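Local coordinates for protein DJ-1 homolog D (PDB 4OGG) that is a plant member of the DJ-1/PfpI family, built from two tandem domains of the glutaminase I-like clan, at residues L8-Y16 against S44-F52; G203-V211 against K232-H243. All coordinates share one frame; numbering follows the deposited sequence.

Contact 1: residues L8-Y16 against S44-F52; sequences LCGDYMEDY and SCPTAVHDF
Glu14 OE1 is gripped by two nitrogens: the backbone N of His50 reaches it at 2.8 Å on the anti side of the carboxylate, 17° out of its plane, and His257 NE2 from the second half of the chain makes the other bond. Glu14 is also the N-cap residue of helix 15-27, its second oxygen, OE2, accepting from Tyr16 N at 2.7 Å. A bend at chi2 (-74°) carries the carboxylate forward along strand 44-51, toward His50, and CG and CD pass over Ala48 O while the imidazole of His50 runs past in the opposite direction. His50 in turn bonds through ND1 to OZ2 of the modified cysteine at position 118, and through NE2 to Glu60, so Glu14 holds the backbone of a residue that touches the modified site.

Parallel backbone pairing flanks this grip, with Ala48 N on Met13 O at 2.9 Å and Asp15 N on Ala48 O at 2.9 Å. Within the type II turn Gly10-Met13, Tyr12 N meets Pro46 O at 2.8 Å from above the carbonyl plane. Pro46 CG lies over one face of the Tyr12 ring, 4.1 Å from its centroid, a CH-pi contact offset toward the rim. With both oxygens engaged in a buried setting, the single carboxylate of Glu14 ties the start of helix 15-27 to strand 44-51 and to His257 of the second half.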
ATOM      1  N   LEU C   8       3.150   6.988  27.459  1.00 12.70           N
ATOM      2  CA  LEU C   8       3.209   5.531  27.383  1.00 12.39           C
ATOM      3  C   LEU C   8       2.966   5.091  25.943  1.00 13.79           C
ATOM      4  O   LEU C   8       1.824   5.027  25.485  1.00 15.03           O
ATOM      5  CB  LEU C   8       2.155   4.932  28.314  1.00 14.22           C
ATOM      6  CG  LEU C   8       1.962   3.415  28.328  1.00 16.43           C
ATOM      7  CD1 LEU C   8       3.275   2.718  28.655  1.00 16.55           C
ATOM      8  CD2 LEU C   8       0.900   3.065  29.357  1.00 16.67           C
ATOM      9  N   CYS C   9       4.050   4.779  25.239  1.00 14.49           N
ATOM     10  CA  CYS C   9       3.985   4.374  23.836  1.00 14.27           C
ATOM     11  C   CYS C   9       4.018   2.870  23.606  1.00 14.92           C
ATOM     12  O   CYS C   9       4.364   2.091  24.495  1.00 14.04           O
ATOM     13  CB  CYS C   9       5.140   5.014  23.057  1.00 13.47           C
ATOM     14  SG  CYS C   9       5.226   6.811  23.187  1.00 14.47           S
ATOM     15  N   GLY C  10       3.660   2.479  22.386  1.00 13.56           N
ATOM     16  CA  GLY C  10       3.660   1.078  22.009  1.00 12.40           C
ATOM     17  C   GLY C  10       3.601   0.961  20.498  1.00 13.39           C
ATOM     18  O   GLY C  10       3.314   1.942  19.804  1.00 13.30           O
ATOM     19  N   ASP C  11       3.876  -0.227  19.974  1.00 13.20           N
ATOM     20  CA  ASP C  11       3.829  -0.423  18.533  1.00 13.12           C
ATOM     21  C   ASP C  11       2.393  -0.306  18.038  1.00 13.55           C
ATOM     22  O   ASP C  11       1.471  -0.880  18.615  1.00 14.02           O
ATOM     23  CB  ASP C  11       4.415  -1.785  18.153  1.00 12.52           C
ATOM     24  CG  ASP C  11       5.906  -1.874  18.422  1.00 13.08           C
ATOM     25  OD1 ASP C  11       6.504  -0.854  18.827  1.00 12.65           O
ATOM     26  OD2 ASP C  11       6.483  -2.962  18.227  1.00 14.56           O
ATOM     27  N   TYR C  12       2.228   0.458  16.965  1.00 13.04           N
ATOM     28  CA  TYR C  12       0.932   0.705  16.353  1.00 13.40           C
ATOM     29  C   TYR C  12       0.007   1.594  17.179  1.00 13.67           C
ATOM     30  O   TYR C  12      -1.219   1.516  17.083  1.00 13.07           O
ATOM     31  CB  TYR C  12       0.271  -0.620  15.960  1.00 12.90           C
ATOM     32  CG  TYR C  12       0.950  -1.218  14.740  1.00 13.01           C
ATOM     33  CD1 TYR C  12       0.872  -0.579  13.501  1.00 13.96           C
ATOM     34  CD2 TYR C  12       1.712  -2.381  14.834  1.00 14.14           C
ATOM     35  CE1 TYR C  12       1.537  -1.082  12.382  1.00 13.83           C
ATOM     36  CE2 TYR C  12       2.386  -2.893  13.719  1.00 12.91           C
ATOM     37  CZ  TYR C  12       2.292  -2.237  12.499  1.00 13.29           C
ATOM     38  OH  TYR C  12       2.958  -2.726  11.398  1.00 14.80           O
ATOM     39  N   MET C  13       0.608   2.450  18.000  1.00 12.16           N
ATOM     40  CA  MET C  13      -0.183   3.416  18.750  1.00 11.38           C
ATOM     41  C   MET C  13      -0.623   4.363  17.628  1.00 10.62           C
ATOM     42  O   MET C  13       0.020   4.410  16.576  1.00 10.78           O
ATOM     43  CB  MET C  13       0.698   4.149  19.768  1.00 10.23           C
ATOM     44  CG  MET C  13       1.884   4.877  19.163  1.00 11.25           C
ATOM     45  SD  MET C  13       3.005   5.525  20.427  1.00 12.44           S
ATOM     46  CE  MET C  13       4.516   5.600  19.512  1.00 12.87           C
ATOM     47  N   GLU C  14      -1.706   5.108  17.821  1.00 11.46           N
ATOM     48  CA  GLU C  14      -2.176   6.007  16.765  1.00 11.66           C
ATOM     49  C   GLU C  14      -1.196   7.168  16.599  1.00 11.21           C
ATOM     50  O   GLU C  14      -0.878   7.866  17.563  1.00 10.95           O
ATOM     51  CB  GLU C  14      -3.585   6.511  17.096  1.00 10.84           C
ATOM     52  CG  GLU C  14      -4.507   6.620  15.878  1.00 12.82           C
ATOM     53  CD  GLU C  14      -4.192   7.804  14.979  1.00 12.68           C
ATOM     54  OE1 GLU C  14      -4.614   7.784  13.805  1.00 13.26           O
ATOM     55  OE2 GLU C  14      -3.545   8.766  15.440  1.00 11.12           O
ATOM     56  N   ASP C  15      -0.725   7.364  15.369  1.00 11.56           N
ATOM     57  CA  ASP C  15       0.262   8.397  15.056  1.00  9.93           C
ATOM     58  C   ASP C  15      -0.051   9.801  15.582  1.00 11.07           C
ATOM     59  O   ASP C  15       0.806  10.441  16.187  1.00 10.76           O
ATOM     60  CB  ASP C  15       0.505   8.442  13.538  1.00 12.01           C
ATOM     61  CG  ASP C  15       1.891   8.963  13.179  1.00 13.28           C
ATOM     62  OD1 ASP C  15       2.724   9.140  14.095  1.00 13.68           O
ATOM     63  OD2 ASP C  15       2.157   9.189  11.980  1.00 12.15           O
ATOM     64  N   TYR C  16      -1.262  10.296  15.350  1.00 10.00           N
ATOM     65  CA  TYR C  16      -1.610  11.626  15.847  1.00 11.13           C
ATOM     66  C   TYR C  16      -1.636  11.661  17.372  1.00 10.60           C
ATOM     67  O   TYR C  16      -1.192  12.628  17.994  1.00 12.40           O
ATOM     68  CB  TYR C  16      -3.000  12.060  15.368  1.00 11.31           C
ATOM     69  CG  TYR C  16      -3.094  12.612  13.961  1.00 12.98           C
ATOM     70  CD1 TYR C  16      -1.972  13.094  13.288  1.00 13.75           C
ATOM     71  CD2 TYR C  16      -4.336  12.724  13.333  1.00 14.24           C
ATOM     72  CE1 TYR C  16      -2.086  13.677  12.023  1.00 14.21           C
ATOM     73  CE2 TYR C  16      -4.461  13.306  12.081  1.00 14.67           C
ATOM     74  CZ  TYR C  16      -3.339  13.779  11.433  1.00 15.81           C
ATOM     75  OH  TYR C  16      -3.478  14.367  10.197  1.00 21.68           O
ATOM     76  N   SER C  44      12.666   2.729  17.788  1.00 16.72           N
ATOM     77  CA  SER C  44      11.476   3.233  17.120  1.00 17.56           C
ATOM     78  C   SER C  44      10.271   2.315  17.257  1.00 16.52           C
ATOM     79  O   SER C  44      10.403   1.110  17.489  1.00 16.35           O
ATOM     80  CB  SER C  44      11.767   3.459  15.634  1.00 19.49           C
ATOM     81  OG  SER C  44      12.138   2.247  15.005  1.00 25.64           O
ATOM     82  N   CYS C  45       9.091   2.914  17.119  1.00 14.21           N
ATOM     83  CA  CYS C  45       7.824   2.195  17.188  1.00 14.00           C
ATOM     84  C   CYS C  45       7.025   2.505  15.936  1.00 13.42           C
ATOM     85  O   CYS C  45       6.916   3.665  15.544  1.00 13.15           O
ATOM     86  CB  CYS C  45       6.969   2.674  18.361  1.00 14.79           C
ATOM     87  SG  CYS C  45       7.482   2.198  19.996  1.00 15.76           S
ATOM     88  N   PRO C  46       6.471   1.478  15.279  1.00 13.33           N
ATOM     89  CA  PRO C  46       5.685   1.803  14.090  1.00 13.28           C
ATOM     90  C   PRO C  46       4.403   2.429  14.631  1.00 13.43           C
ATOM     91  O   PRO C  46       4.032   2.181  15.781  1.00 13.28           O
ATOM     92  CB  PRO C  46       5.429   0.433  13.461  1.00 13.44           C
ATOM     93  CG  PRO C  46       5.394  -0.485  14.651  1.00 15.34           C
ATOM     94  CD  PRO C  46       6.561   0.020  15.480  1.00 14.06           C
ATOM     95  N   THR C  47       3.733   3.252  13.833  1.00 11.59           N
ATOM     96  CA  THR C  47       2.484   3.852  14.289  1.00 10.71           C
ATOM     97  C   THR C  47       1.378   3.511  13.303  1.00 11.04           C
ATOM     98  O   THR C  47       1.647   3.091  12.180  1.00 11.17           O
ATOM     99  CB  THR C  47       2.575   5.390  14.400  1.00  9.64           C
ATOM    100  OG1 THR C  47       2.798   5.950  13.102  1.00 11.64           O
ATOM    101  CG2 THR C  47       3.722   5.797  15.322  1.00 11.25           C
ATOM    102  N   ALA C  48       0.135   3.692  13.733  1.00 11.55           N
ATOM    103  CA  ALA C  48      -1.013   3.418  12.879  1.00 11.32           C
ATOM    104  C   ALA C  48      -1.742   4.708  12.548  1.00 13.19           C
ATOM    105  O   ALA C  48      -1.830   5.617  13.376  1.00 12.57           O
ATOM    106  CB  ALA C  48      -1.968   2.459  13.580  1.00 11.96           C
ATOM    107  N   VAL C  49      -2.242   4.787  11.322  1.00 12.14           N
ATOM    108  CA  VAL C  49      -3.028   5.932  10.881  1.00 11.34           C
ATOM    109  C   VAL C  49      -4.455   5.403  10.889  1.00 12.52           C
ATOM    110  O   VAL C  49      -4.784   4.502  10.119  1.00 13.05           O
ATOM    111  CB  VAL C  49      -2.669   6.365   9.435  1.00 11.33           C
ATOM    112  CG1 VAL C  49      -3.681   7.403   8.939  1.00 12.75           C
ATOM    113  CG2 VAL C  49      -1.264   6.946   9.389  1.00 12.60           C
ATOM    114  N   HIS C  50      -5.283   5.923  11.786  1.00 12.25           N
ATOM    115  CA  HIS C  50      -6.675   5.499  11.864  1.00 13.36           C
ATOM    116  C   HIS C  50      -7.534   6.631  11.345  1.00 15.90           C
ATOM    117  O   HIS C  50      -7.727   7.649  12.012  1.00 16.18           O
ATOM    118  CB  HIS C  50      -7.043   5.130  13.302  1.00 11.63           C
ATOM    119  CG  HIS C  50      -6.489   3.805  13.731  1.00 12.14           C
ATOM    120  ND1 HIS C  50      -6.655   3.300  15.003  1.00 12.85           N
ATOM    121  CD2 HIS C  50      -5.802   2.866  13.039  1.00 12.59           C
ATOM    122  CE1 HIS C  50      -6.096   2.104  15.074  1.00 13.29           C
ATOM    123  NE2 HIS C  50      -5.571   1.817  13.896  1.00 11.30           N
ATOM    124  N   ASP C  51      -8.033   6.440  10.130  1.00 19.01           N
ATOM    125  CA  ASP C  51      -8.838   7.443   9.459  1.00 23.13           C
ATOM    126  C   ASP C  51     -10.302   7.034   9.390  1.00 25.45           C
ATOM    127  O   ASP C  51     -10.625   5.854   9.252  1.00 24.75           O
ATOM    128  CB  ASP C  51      -8.294   7.657   8.046  1.00 23.56           C
ATOM    129  CG  ASP C  51      -8.410   9.092   7.587  1.00 25.23           C
ATOM    130  OD1 ASP C  51      -8.092   9.364   6.411  1.00 25.73           O
ATOM    131  OD2 ASP C  51      -8.810   9.946   8.402  1.00 26.61           O
ATOM    132  N   PHE C  52     -11.179   8.026   9.479  1.00 30.12           N
ATOM    133  CA  PHE C  52     -12.617   7.799   9.427  1.00 34.43           C
ATOM    134  C   PHE C  52     -13.130   8.199   8.049  1.00 36.93           C
ATOM    135  O   PHE C  52     -13.745   9.252   7.873  1.00 38.24           O
ATOM    136  CB  PHE C  52     -13.294   8.623  10.519  1.00 35.86           C
ATOM    137  CG  PHE C  52     -12.720   8.383  11.885  1.00 37.31           C
ATOM    138  CD1 PHE C  52     -12.969   7.191  12.559  1.00 38.07           C
ATOM    139  CD2 PHE C  52     -11.888   9.328  12.478  1.00 37.85           C
ATOM    140  CE1 PHE C  52     -12.396   6.941  13.805  1.00 38.49           C
ATOM    141  CE2 PHE C  52     -11.307   9.089  13.723  1.00 38.31           C
ATOM    142  CZ  PHE C  52     -11.562   7.892  14.388  1.00 39.30           C
TER

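Contact 2: residues G203-V211 against K232-H243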
ATOM      1  N   GLY C 203      -3.767  22.409   1.546  1.00 17.19           N
ATOM      2  CA  GLY C 203      -3.873  21.916   0.187  1.00 17.32           C
ATOM      3  C   GLY C 203      -3.664  20.416   0.152  1.00 17.83           C
ATOM      4  O   GLY C 203      -3.229  19.824   1.139  1.00 16.55           O
ATOM      5  N   ASP C 204      -3.967  19.790  -0.980  1.00 16.18           N
ATOM      6  CA  ASP C 204      -3.792  18.353  -1.089  1.00 18.41           C
ATOM      7  C   ASP C 204      -2.345  17.934  -0.889  1.00 17.61           C
ATOM      8  O   ASP C 204      -1.416  18.554  -1.416  1.00 18.00           O
ATOM      9  CB  ASP C 204      -4.281  17.842  -2.447  1.00 18.99           C
ATOM     10  CG  ASP C 204      -5.784  17.952  -2.604  1.00 21.99           C
ATOM     11  OD1 ASP C 204      -6.471  18.209  -1.594  1.00 20.74           O
ATOM     12  OD2 ASP C 204      -6.276  17.769  -3.739  1.00 24.24           O
ATOM     13  N   TYR C 205      -2.174  16.876  -0.107  1.00 17.13           N
ATOM     14  CA  TYR C 205      -0.877  16.297   0.185  1.00 16.94           C
ATOM     15  C   TYR C 205       0.077  17.132   1.025  1.00 16.43           C
ATOM     16  O   TYR C 205       1.293  17.018   0.896  1.00 16.06           O
ATOM     17  CB  TYR C 205      -0.216  15.849  -1.119  1.00 18.17           C
ATOM     18  CG  TYR C 205      -1.094  14.874  -1.868  1.00 18.52           C
ATOM     19  CD1 TYR C 205      -1.368  13.608  -1.345  1.00 20.71           C
ATOM     20  CD2 TYR C 205      -1.705  15.238  -3.064  1.00 18.95           C
ATOM     21  CE1 TYR C 205      -2.232  12.734  -1.995  1.00 21.56           C
ATOM     22  CE2 TYR C 205      -2.568  14.372  -3.720  1.00 21.69           C
ATOM     23  CZ  TYR C 205      -2.827  13.124  -3.182  1.00 21.65           C
ATOM     24  OH  TYR C 205      -3.684  12.270  -3.835  1.00 23.01           O
ATOM     25  N   MET C 206      -0.474  17.981   1.885  1.00 15.01           N
ATOM     26  CA  MET C 206       0.374  18.741   2.787  1.00 15.30           C
ATOM     27  C   MET C 206       0.840  17.644   3.751  1.00 14.64           C
ATOM     28  O   MET C 206       0.204  16.588   3.831  1.00 14.53           O
ATOM     29  CB  MET C 206      -0.444  19.820   3.508  1.00 15.13           C
ATOM     30  CG  MET C 206      -1.704  19.316   4.172  1.00 17.07           C
ATOM     31  SD  MET C 206      -2.751  20.685   4.720  1.00 18.57           S
ATOM     32  CE  MET C 206      -4.358  19.919   4.598  1.00 19.63           C
ATOM     33  N   GLU C 207       1.945  17.861   4.461  1.00 13.91           N
ATOM     34  CA  GLU C 207       2.451  16.834   5.369  1.00 13.61           C
ATOM     35  C   GLU C 207       1.517  16.616   6.562  1.00 14.52           C
ATOM     36  O   GLU C 207       1.092  17.562   7.226  1.00 12.83           O
ATOM     37  CB  GLU C 207       3.866  17.191   5.850  1.00 12.51           C
ATOM     38  CG  GLU C 207       4.801  15.982   5.988  1.00 12.83           C
ATOM     39  CD  GLU C 207       4.562  15.161   7.248  1.00 14.65           C
ATOM     40  OE1 GLU C 207       4.940  13.967   7.265  1.00 12.78           O
ATOM     41  OE2 GLU C 207       4.016  15.709   8.224  1.00 12.74           O
ATOM     42  N   ASP C 208       1.208  15.343   6.794  1.00 13.20           N
ATOM     43  CA  ASP C 208       0.322  14.852   7.852  1.00 15.60           C
ATOM     44  C   ASP C 208       0.526  15.503   9.230  1.00 13.68           C
ATOM     45  O   ASP C 208      -0.423  16.006   9.833  1.00 15.69           O
ATOM     46  CB  ASP C 208       0.505  13.328   7.932  1.00 18.02           C
ATOM     47  CG  ASP C 208      -0.276  12.683   9.057  1.00 22.66           C
ATOM     48  OD1 ASP C 208      -1.451  12.295   8.845  1.00 15.88           O
ATOM     49  OD2 ASP C 208       0.303  12.551  10.159  1.00 24.83           O
ATOM     50  N   TYR C 209       1.754  15.487   9.735  1.00 13.22           N
ATOM     51  CA  TYR C 209       2.038  16.095  11.035  1.00 12.81           C
ATOM     52  C   TYR C 209       2.006  17.617  10.981  1.00 13.89           C
ATOM     53  O   TYR C 209       1.495  18.273  11.886  1.00 14.91           O
ATOM     54  CB  TYR C 209       3.440  15.738  11.531  1.00 12.87           C
ATOM     55  CG  TYR C 209       3.685  14.357  12.077  1.00 12.63           C
ATOM     56  CD1 TYR C 209       2.671  13.603  12.670  1.00 11.21           C
ATOM     57  CD2 TYR C 209       4.982  13.853  12.106  1.00 12.70           C
ATOM     58  CE1 TYR C 209       2.962  12.375  13.285  1.00 12.04           C
ATOM     59  CE2 TYR C 209       5.277  12.654  12.711  1.00 12.45           C
ATOM     60  CZ  TYR C 209       4.274  11.916  13.300  1.00 12.06           C
ATOM     61  OH  TYR C 209       4.613  10.733  13.907  1.00 12.90           O
ATOM     62  N   GLU C 210       2.584  18.169   9.920  1.00 13.51           N
ATOM     63  CA  GLU C 210       2.710  19.613   9.772  1.00 14.43           C
ATOM     64  C   GLU C 210       1.429  20.417   9.726  1.00 15.56           C
ATOM     65  O   GLU C 210       1.447  21.625   9.974  1.00 15.15           O
ATOM     66  CB  GLU C 210       3.611  19.905   8.577  1.00 14.66           C
ATOM     67  CG  GLU C 210       4.957  19.227   8.778  1.00 15.18           C
ATOM     68  CD  GLU C 210       5.875  19.323   7.589  1.00 16.12           C
ATOM     69  OE1 GLU C 210       6.887  18.593   7.585  1.00 19.29           O
ATOM     70  OE2 GLU C 210       5.591  20.120   6.671  1.00 17.45           O
ATOM     71  N   VAL C 211       0.316  19.768   9.413  1.00 14.80           N
ATOM     72  CA  VAL C 211      -0.949  20.481   9.434  1.00 15.76           C
ATOM     73  C   VAL C 211      -1.624  20.211  10.782  1.00 16.13           C
ATOM     74  O   VAL C 211      -2.006  21.140  11.490  1.00 16.03           O
ATOM     75  CB  VAL C 211      -1.906  20.043   8.288  1.00 15.49           C
ATOM     76  CG1 VAL C 211      -2.130  18.538   8.316  1.00 16.76           C
ATOM     77  CG2 VAL C 211      -3.243  20.781   8.424  1.00 16.08           C
ATOM     78  N   LYS C 232     -11.926  24.471  -2.582  1.00 33.55           N
ATOM     79  CA  LYS C 232     -12.597  23.632  -1.596  1.00 32.34           C
ATOM     80  C   LYS C 232     -13.281  24.461  -0.516  1.00 32.14           C
ATOM     81  O   LYS C 232     -12.873  25.587  -0.225  1.00 31.58           O
ATOM     82  CB  LYS C 232     -11.610  22.640  -0.973  1.00 32.08           C
ATOM     83  CG  LYS C 232     -11.138  21.580  -1.958  1.00 30.56           C
ATOM     84  CD  LYS C 232     -10.326  20.485  -1.288  1.00 31.42           C
ATOM     85  CE  LYS C 232      -9.932  19.415  -2.293  1.00 32.18           C
ATOM     86  NZ  LYS C 232      -9.175  18.299  -1.661  1.00 31.33           N
ATOM     87  N   LYS C 233     -14.330  23.899   0.071  1.00 32.85           N
ATOM     88  CA  LYS C 233     -15.089  24.598   1.097  1.00 33.49           C
ATOM     89  C   LYS C 233     -15.073  23.838   2.417  1.00 33.03           C
ATOM     90  O   LYS C 233     -14.560  22.720   2.497  1.00 31.98           O
ATOM     91  CB  LYS C 233     -16.536  24.774   0.630  1.00 35.89           C
ATOM     92  CG  LYS C 233     -16.675  25.166  -0.841  1.00 37.66           C
ATOM     93  CD  LYS C 233     -16.023  26.507  -1.138  1.00 39.61           C
ATOM     94  CE  LYS C 233     -16.096  26.837  -2.623  1.00 40.91           C
ATOM     95  NZ  LYS C 233     -17.498  26.868  -3.127  1.00 41.89           N
ATOM     96  N   ALA C 234     -15.640  24.452   3.452  1.00 31.60           N
ATOM     97  CA  ALA C 234     -15.702  23.830   4.766  1.00 30.94           C
ATOM     98  C   ALA C 234     -16.351  22.458   4.628  1.00 30.64           C
ATOM     99  O   ALA C 234     -17.316  22.293   3.882  1.00 30.94           O
ATOM    100  CB  ALA C 234     -16.509  24.699   5.718  1.00 31.34           C
ATOM    101  N   GLY C 235     -15.812  21.475   5.337  1.00 31.10           N
ATOM    102  CA  GLY C 235     -16.363  20.136   5.260  1.00 29.44           C
ATOM    103  C   GLY C 235     -15.579  19.245   4.318  1.00 29.18           C
ATOM    104  O   GLY C 235     -15.442  18.045   4.560  1.00 29.05           O
ATOM    105  N   ASP C 236     -15.072  19.822   3.232  1.00 27.91           N
ATOM    106  CA  ASP C 236     -14.289  19.052   2.276  1.00 26.91           C
ATOM    107  C   ASP C 236     -13.037  18.540   2.968  1.00 26.31           C
ATOM    108  O   ASP C 236     -12.618  19.081   3.991  1.00 25.93           O
ATOM    109  CB  ASP C 236     -13.886  19.913   1.075  1.00 27.89           C
ATOM    110  CG  ASP C 236     -15.062  20.262   0.187  1.00 29.17           C
ATOM    111  OD1 ASP C 236     -15.846  19.346  -0.140  1.00 30.20           O
ATOM    112  OD2 ASP C 236     -15.193  21.445  -0.191  1.00 30.44           O
ATOM    113  N   ARG C 237     -12.440  17.495   2.411  1.00 25.23           N
ATOM    114  CA  ARG C 237     -11.233  16.933   2.994  1.00 25.62           C
ATOM    115  C   ARG C 237     -10.066  16.973   2.021  1.00 24.52           C
ATOM    116  O   ARG C 237     -10.247  16.918   0.802  1.00 24.63           O
ATOM    117  CB  ARG C 237     -11.476  15.489   3.433  1.00 27.47           C
ATOM    118  CG  ARG C 237     -12.412  15.353   4.620  1.00 31.37           C
ATOM    119  CD  ARG C 237     -12.554  13.901   5.040  1.00 35.43           C
ATOM    120  NE  ARG C 237     -13.284  13.776   6.297  1.00 38.70           N
ATOM    121  CZ  ARG C 237     -12.832  14.213   7.469  1.00 40.72           C
ATOM    122  NH1 ARG C 237     -11.648  14.805   7.549  1.00 41.74           N
ATOM    123  NH2 ARG C 237     -13.568  14.063   8.562  1.00 41.48           N
ATOM    124  N   CYS C 238      -8.868  17.096   2.581  1.00 21.61           N
ATOM    125  CA  CYS C 238      -7.633  17.117   1.810  1.00 20.41           C
ATOM    126  C   CYS C 238      -6.834  15.896   2.215  1.00 18.92           C
ATOM    127  O   CYS C 238      -6.681  15.619   3.406  1.00 17.86           O
ATOM    128  CB  CYS C 238      -6.788  18.347   2.142  1.00 21.54           C
ATOM    129  SG  CYS C 238      -7.235  19.876   1.318  1.00 23.68           S
ATOM    130  N   PRO C 239      -6.333  15.134   1.236  1.00 17.31           N
ATOM    131  CA  PRO C 239      -5.542  13.959   1.603  1.00 16.22           C
ATOM    132  C   PRO C 239      -4.195  14.502   2.080  1.00 16.25           C
ATOM    133  O   PRO C 239      -3.797  15.600   1.690  1.00 15.89           O
ATOM    134  CB  PRO C 239      -5.435  13.199   0.286  1.00 17.94           C
ATOM    135  CG  PRO C 239      -5.397  14.313  -0.731  1.00 17.47           C
ATOM    136  CD  PRO C 239      -6.494  15.231  -0.226  1.00 18.54           C
ATOM    137  N   THR C 240      -3.497  13.766   2.935  1.00 16.28           N
ATOM    138  CA  THR C 240      -2.206  14.249   3.398  1.00 15.41           C
ATOM    139  C   THR C 240      -1.111  13.256   3.061  1.00 16.05           C
ATOM    140  O   THR C 240      -1.381  12.108   2.702  1.00 15.20           O
ATOM    141  CB  THR C 240      -2.193  14.506   4.920  1.00 15.20           C
ATOM    142  OG1 THR C 240      -2.367  13.269   5.622  1.00 15.15           O
ATOM    143  CG2 THR C 240      -3.302  15.485   5.300  1.00 15.78           C
ATOM    144  N   ALA C 241       0.130  13.710   3.168  1.00 14.73           N
ATOM    145  CA  ALA C 241       1.267  12.860   2.877  1.00 15.47           C
ATOM    146  C   ALA C 241       2.111  12.672   4.121  1.00 15.78           C
ATOM    147  O   ALA C 241       2.360  13.623   4.862  1.00 16.13           O
ATOM    148  CB  ALA C 241       2.119  13.475   1.762  1.00 13.83           C
ATOM    149  N   ILE C 242       2.527  11.436   4.360  1.00 14.32           N
ATOM    150  CA  ILE C 242       3.390  11.143   5.488  1.00 13.89           C
ATOM    151  C   ILE C 242       4.799  11.056   4.925  1.00 14.53           C
ATOM    152  O   ILE C 242       5.098  10.193   4.099  1.00 14.37           O
ATOM    153  CB  ILE C 242       3.012   9.808   6.165  1.00 14.76           C
ATOM    154  CG1 ILE C 242       1.737  10.005   6.991  1.00 14.85           C
ATOM    155  CG2 ILE C 242       4.166   9.306   7.026  1.00 13.77           C
ATOM    156  CD1 ILE C 242       1.308   8.800   7.779  1.00 17.09           C
ATOM    157  N   HIS C 243       5.651  11.983   5.341  1.00 14.19           N
ATOM    158  CA  HIS C 243       7.029  11.992   4.885  1.00 13.78           C
ATOM    159  C   HIS C 243       7.896  11.497   6.023  1.00 13.88           C
ATOM    160  O   HIS C 243       7.865  12.037   7.134  1.00 12.29           O
ATOM    161  CB  HIS C 243       7.432  13.400   4.448  1.00 13.88           C
ATOM    162  CG  HIS C 243       6.815  13.820   3.149  1.00 14.61           C
ATOM    163  ND1 HIS C 243       6.874  15.113   2.675  1.00 14.59           N
ATOM    164  CD2 HIS C 243       6.143  13.107   2.213  1.00 15.71           C
ATOM    165  CE1 HIS C 243       6.269  15.180   1.504  1.00 15.52           C
ATOM    166  NE2 HIS C 243       5.818  13.976   1.199  1.00 15.52           N
TER
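Glu207 and Ala241 form a parallel bridge between strands 206-207 and 237-244, part of a small secondary sheet beside the central, mostly parallel six-stranded sheet of the second DJ-1/PfpI domain. The Glu207 side chain runs along strand 237-244. Its CB lies 4.0 Å from Ala241 O, and CG comes closer to the same oxygen while also touching His243 CB. CD stays beside that carbonyl, and at the tip OE1 accepts from His243 N at 2.9 Å on its anti lone pair in a nearly straight bond (174°), with His64 of the first half as a further partner. OE2 turns to the start of helix 208-221, where it takes Tyr209 N at 2.7 Å from above the carboxylate plane and Glu210 N weakly, making Glu207 the N-cap.

Asp208 lies alongside Ile242, its CB 3.7 Å from Ile242 CG1, while its OD1 is bonded to His257. Toward the start of the strand, Pro239 CG sits over one face of the Tyr205 ring, 3.9 Å from the centroid, and Arg282 makes a cation-pi contact with that ring. The extended Lys232 chain crosses the Asp204 side chain at about a right angle. There NZ forms a salt bridge with Asp204 OD1 at 2.7 Å, on the syn lone pair, and donates a second bond to Arg237 O at 3.0 Å.

From the N terminus, the chain leaves strand 3-8 and enters helix 15-27; after strand 30-35 it returns as strand 44-51 beside strand 13-14, closing the loop of contact 1. The second half repeats this path: helix 208-221 and strand 224-228 separate the segments of contact 2. The two loops follow one another without nesting or crossing, and each joins a small side sheet to the start of a helix in its own domain. Their centres are 19 Å apart, yet they meet at the domain interface, where Asp15 OD1 and Tyr209 OH form a probable hydrogen bond of 2.5 Å and Val49 CG2 packs against Ile242 CD1.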